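Local coordinates for rhizobiales Sp. Pch2 (Marine metagenome, PDB 6PB3), which regulates bacterial cGAS-like enzymes in bacteriophage immunity as a Trip13-like AAA+ ATPase, probably by remodelling HORMA domain proteins, at the interface of chains A and B. Sequence-based numbering; all coordinates share one arbitrary frame. Chains: chain A/B, Rhizobiales Sp. Pch2.

Contacts 1 and 2 are neighbouring patches of one interface between chains A and B, with the centres of their C-alpha atoms about 7 Å apart. They share A:Trp55, A:His60 and B:Ile289. On chain A both draw on helix 49-59 and the residue just after it; on chain B both use helix 268-283 and the segment that follows it. Contact 1 adds an apolar cluster round A:Leu66, contact 2 a hydrogen bond to the chain B backbone. The deposited assembly is a hexamer, as is usual for AAA+ ATPases, and the interface is not an exact two-fold, consistent with packing between successive subunits of a ring.

Contact 1: the interface of chains A and B. Residues chain A 55, 60, 66-67; chain B 238, 242, 280, 289.
A:His60 turns one face of its imidazole to B:Thr242 and an edge to B:Ile289. The methyl CG2 of B:Thr242 stands 4.1 Å above the imidazole plane of A:His60, offset toward the rim, while the backbone N of B:Ile289 lies in that plane by CE1 and NE2. CZ2 of A:Trp55, from the same chain as the imidazole, also lies in the plane but beside the ND1-CE1 side of the rim. The indole is met edge-on too: CD1 of B:Ile289 lies in its plane, 4.0 Å from CH2 of A:Trp55, and the two side chains cross at about a right angle. B:Ile289 is therefore placed against the rims of two aromatic rings.

Its CG1 branch is anti to the carbonyl carbon (chi1 -80°), and the extended chi2 of 161° carries CD1 onward to A:Leu66. These two side chains meet tip to tip, with CD1 of A:Leu66 3.6 Å from CD1 of B:Ile289.

A:Leu66 has 43 Å² of its surface hidden by chain B, the largest value in this patch, and its methyls divide the work. CD1 also packs 3.8 Å from CG2 of B:Val280, and the two side chains run antiparallel alongside each other. CD2 lies 3.9 Å from CG2 of B:Thr242, giving that methyl both a leucine and an imidazole neighbour. B:Val280, on helix 268-283, points its other methyl, CG1, at CZ3 of A:Trp55.

The site is thus a mixed aliphatic and aromatic patch of a subunit interface, probably between neighbours in the hexameric AAA+ ring, and its spacings indicate ordinary van der Waals packing. At the end of helix 228-239, the backbone O of B:Thr238 lies 3.4 Å from CA of A:Leu66.

Contact 2: the interface of chains A and B. Residues chain A 55, 59-60; chain B 283, 285-289.
A:His59 and A:Trp55, both on helix 49-59, meet the backbone of B:Pro285 to B:Ser288 and have 54 and 42 Å² of their own surface hidden by chain B. The end of this helix in one subunit thereby docks on the segment after helix 268-283 of another, probably its ring neighbour. A hydrogen bond from the indole N-H crosses the interface, with NE1 of A:Trp55 2.8 Å from the carbonyl O of B:Thr287. The angle at the hydrogen is 157°, and the acceptor is nearly in the indole plane; the donor, however, sits 36° out of the carbonyl plane and so is not on a lone pair. The indole's five-membered ring also meets B:Pro285, whose CA is 3.6 Å from CD1 of A:Trp55. Farther round the rim, CB of B:Ala283, the last residue of helix 268-283, lies 3.7 Å from CZ2 of A:Trp55.

The imidazole of A:His59 lies over this bond: NE1 of A:Trp55 and O of B:Thr287 fall on one of its faces, both offset toward the rim. A chi1 of -73°, with CG anti to the carbonyl carbon, helps bring the ring over the chain B segment. A weak bond from ND1 of A:His59 to O of A:Trp55 may help set its tilt.

B:Ser288, with 38 Å² of its surface hidden, runs alongside both histidines. Its CB faces NE2 of A:His60 at 3.9 Å, while its CA packs 3.7 Å from CD2 of A:His59.

Contact 1: the interface of chains A and B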
# COMPACT_ATOMS: atom_id res chain seq x y z
N TRP A 55 49.20 5.08 9.51
CA TRP A 55 49.15 4.48 8.18
C TRP A 55 49.12 5.54 7.09
O TRP A 55 49.83 5.42 6.09
CB TRP A 55 47.93 3.56 8.05
CG TRP A 55 47.67 3.20 6.61
CD1 TRP A 55 48.23 2.19 5.90
CD2 TRP A 55 46.79 3.89 5.70
NE1 TRP A 55 47.75 2.19 4.61
CE2 TRP A 55 46.87 3.22 4.46
CE3 TRP A 55 45.94 5.00 5.82
CZ2 TRP A 55 46.13 3.63 3.35
CZ3 TRP A 55 45.22 5.40 4.71
CH2 TRP A 55 45.32 4.72 3.49
N HIS A 60 50.63 7.78 2.46
CA HIS A 60 50.13 8.92 1.70
C HIS A 60 50.26 10.19 2.53
O HIS A 60 49.26 10.79 2.94
CB HIS A 60 48.67 8.70 1.28
CG HIS A 60 48.45 7.46 0.47
ND1 HIS A 60 47.76 6.37 0.95
CD2 HIS A 60 48.85 7.14 -0.79
CE1 HIS A 60 47.73 5.43 0.02
NE2 HIS A 60 48.39 5.87 -1.04
N LEU A 66 42.08 12.52 3.16
CA LEU A 66 41.91 11.08 2.98
C LEU A 66 41.30 10.43 4.21
O LEU A 66 40.35 9.65 4.11
CB LEU A 66 43.26 10.43 2.65
CG LEU A 66 43.30 8.90 2.67
CD1 LEU A 66 42.29 8.31 1.70
CD2 LEU A 66 44.71 8.41 2.33
N VAL A 67 41.86 10.72 5.39
CA VAL A 67 41.36 10.14 6.63
C VAL A 67 40.67 11.15 7.51
O VAL A 67 40.03 10.75 8.50
CB VAL A 67 42.49 9.45 7.42
CG1 VAL A 67 43.09 8.32 6.60
CG2 VAL A 67 43.55 10.46 7.79
N THR B 238 38.64 13.37 -1.70
CA THR B 238 39.06 12.32 -0.76
C THR B 238 40.35 11.65 -1.22
O THR B 238 41.22 11.34 -0.39
CB THR B 238 37.94 11.29 -0.60
OG1 THR B 238 36.75 11.94 -0.14
CG2 THR B 238 38.34 10.25 0.41
N THR B 242 46.88 10.57 -3.12
CA THR B 242 47.06 9.13 -3.12
C THR B 242 47.62 8.62 -4.45
O THR B 242 47.89 7.43 -4.56
CB THR B 242 45.75 8.40 -2.83
OG1 THR B 242 44.82 8.66 -3.89
CG2 THR B 242 45.15 8.87 -1.51
N VAL B 280 39.38 3.00 2.02
CA VAL B 280 40.48 3.27 2.94
C VAL B 280 40.83 2.02 3.75
O VAL B 280 41.99 1.61 3.83
CB VAL B 280 40.12 4.44 3.87
CG1 VAL B 280 41.23 4.64 4.90
CG2 VAL B 280 39.88 5.69 3.05
N ILE B 289 46.83 2.62 -1.11
CA ILE B 289 45.54 2.55 -1.79
C ILE B 289 45.72 1.99 -3.19
O ILE B 289 46.62 2.40 -3.94
CB ILE B 289 44.88 3.94 -1.80
CG1 ILE B 289 44.23 4.20 -0.44
CG2 ILE B 289 43.85 4.06 -2.90
CD1 ILE B 289 43.96 5.64 -0.15

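Contact 2: the interface of chains A and B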
# COMPACT_ATOMS: atom_id res chain seq x y z
N TRP A 55 49.20 5.08 9.51
CA TRP A 55 49.15 4.48 8.18
C TRP A 55 49.12 5.54 7.09
O TRP A 55 49.83 5.42 6.09
CB TRP A 55 47.93 3.56 8.05
CG TRP A 55 47.67 3.20 6.61
CD1 TRP A 55 48.23 2.19 5.90
CD2 TRP A 55 46.79 3.89 5.70
NE1 TRP A 55 47.75 2.19 4.61
CE2 TRP A 55 46.87 3.22 4.46
CE3 TRP A 55 45.94 5.00 5.82
CZ2 TRP A 55 46.13 3.63 3.35
CZ3 TRP A 55 45.22 5.40 4.71
CH2 TRP A 55 45.32 4.72 3.49
N HIS A 59 52.10 5.96 4.13
CA HIS A 59 51.77 5.61 2.75
C HIS A 59 51.32 6.79 1.90
O HIS A 59 51.62 6.80 0.70
CB HIS A 59 50.68 4.53 2.73
CG HIS A 59 51.17 3.17 3.14
ND1 HIS A 59 51.26 2.78 4.46
CD2 HIS A 59 51.58 2.11 2.40
CE1 HIS A 59 51.71 1.53 4.52
NE2 HIS A 59 51.91 1.10 3.28
N HIS A 60 50.63 7.78 2.46
CA HIS A 60 50.13 8.92 1.70
C HIS A 60 50.26 10.19 2.53
O HIS A 60 49.26 10.79 2.94
CB HIS A 60 48.67 8.70 1.28
CG HIS A 60 48.45 7.46 0.47
ND1 HIS A 60 47.76 6.37 0.95
CD2 HIS A 60 48.85 7.14 -0.79
CE1 HIS A 60 47.73 5.43 0.02
NE2 HIS A 60 48.39 5.87 -1.04
N ALA B 283 43.02 -0.81 2.26
CA ALA B 283 44.46 -0.64 2.25
C ALA B 283 45.05 -0.64 3.66
O ALA B 283 46.10 -1.24 3.89
CB ALA B 283 44.82 0.66 1.55
N PRO B 285 46.00 -1.62 7.34
CA PRO B 285 47.05 -0.65 7.71
C PRO B 285 48.40 -0.87 7.05
O PRO B 285 49.34 -0.13 7.37
CB PRO B 285 47.18 -0.87 9.21
CG PRO B 285 46.99 -2.36 9.35
CD PRO B 285 46.03 -2.79 8.23
N ASP B 286 48.52 -1.87 6.18
CA ASP B 286 49.83 -2.32 5.70
C ASP B 286 50.03 -2.10 4.21
O ASP B 286 51.06 -2.51 3.67
CB ASP B 286 50.02 -3.80 6.05
N THR B 287 49.10 -1.45 3.52
CA THR B 287 49.14 -1.37 2.07
C THR B 287 48.73 0.03 1.62
O THR B 287 47.94 0.70 2.29
CB THR B 287 48.25 -2.46 1.44
OG1 THR B 287 48.85 -3.74 1.65
CG2 THR B 287 48.07 -2.25 -0.05
N SER B 288 49.28 0.47 0.50
CA SER B 288 48.83 1.72 -0.08
C SER B 288 47.52 1.51 -0.84
O SER B 288 47.12 0.38 -1.16
CB SER B 288 49.92 2.29 -1.00
OG SER B 288 50.66 1.26 -1.62
N ILE B 289 46.83 2.62 -1.11
CA ILE B 289 45.54 2.55 -1.79
C ILE B 289 45.72 1.99 -3.19
O ILE B 289 46.62 2.40 -3.94
CB ILE B 289 44.88 3.94 -1.80
CG1 ILE B 289 44.23 4.20 -0.44
CG2 ILE B 289 43.85 4.06 -2.90
CD1 ILE B 289 43.96 5.64 -0.15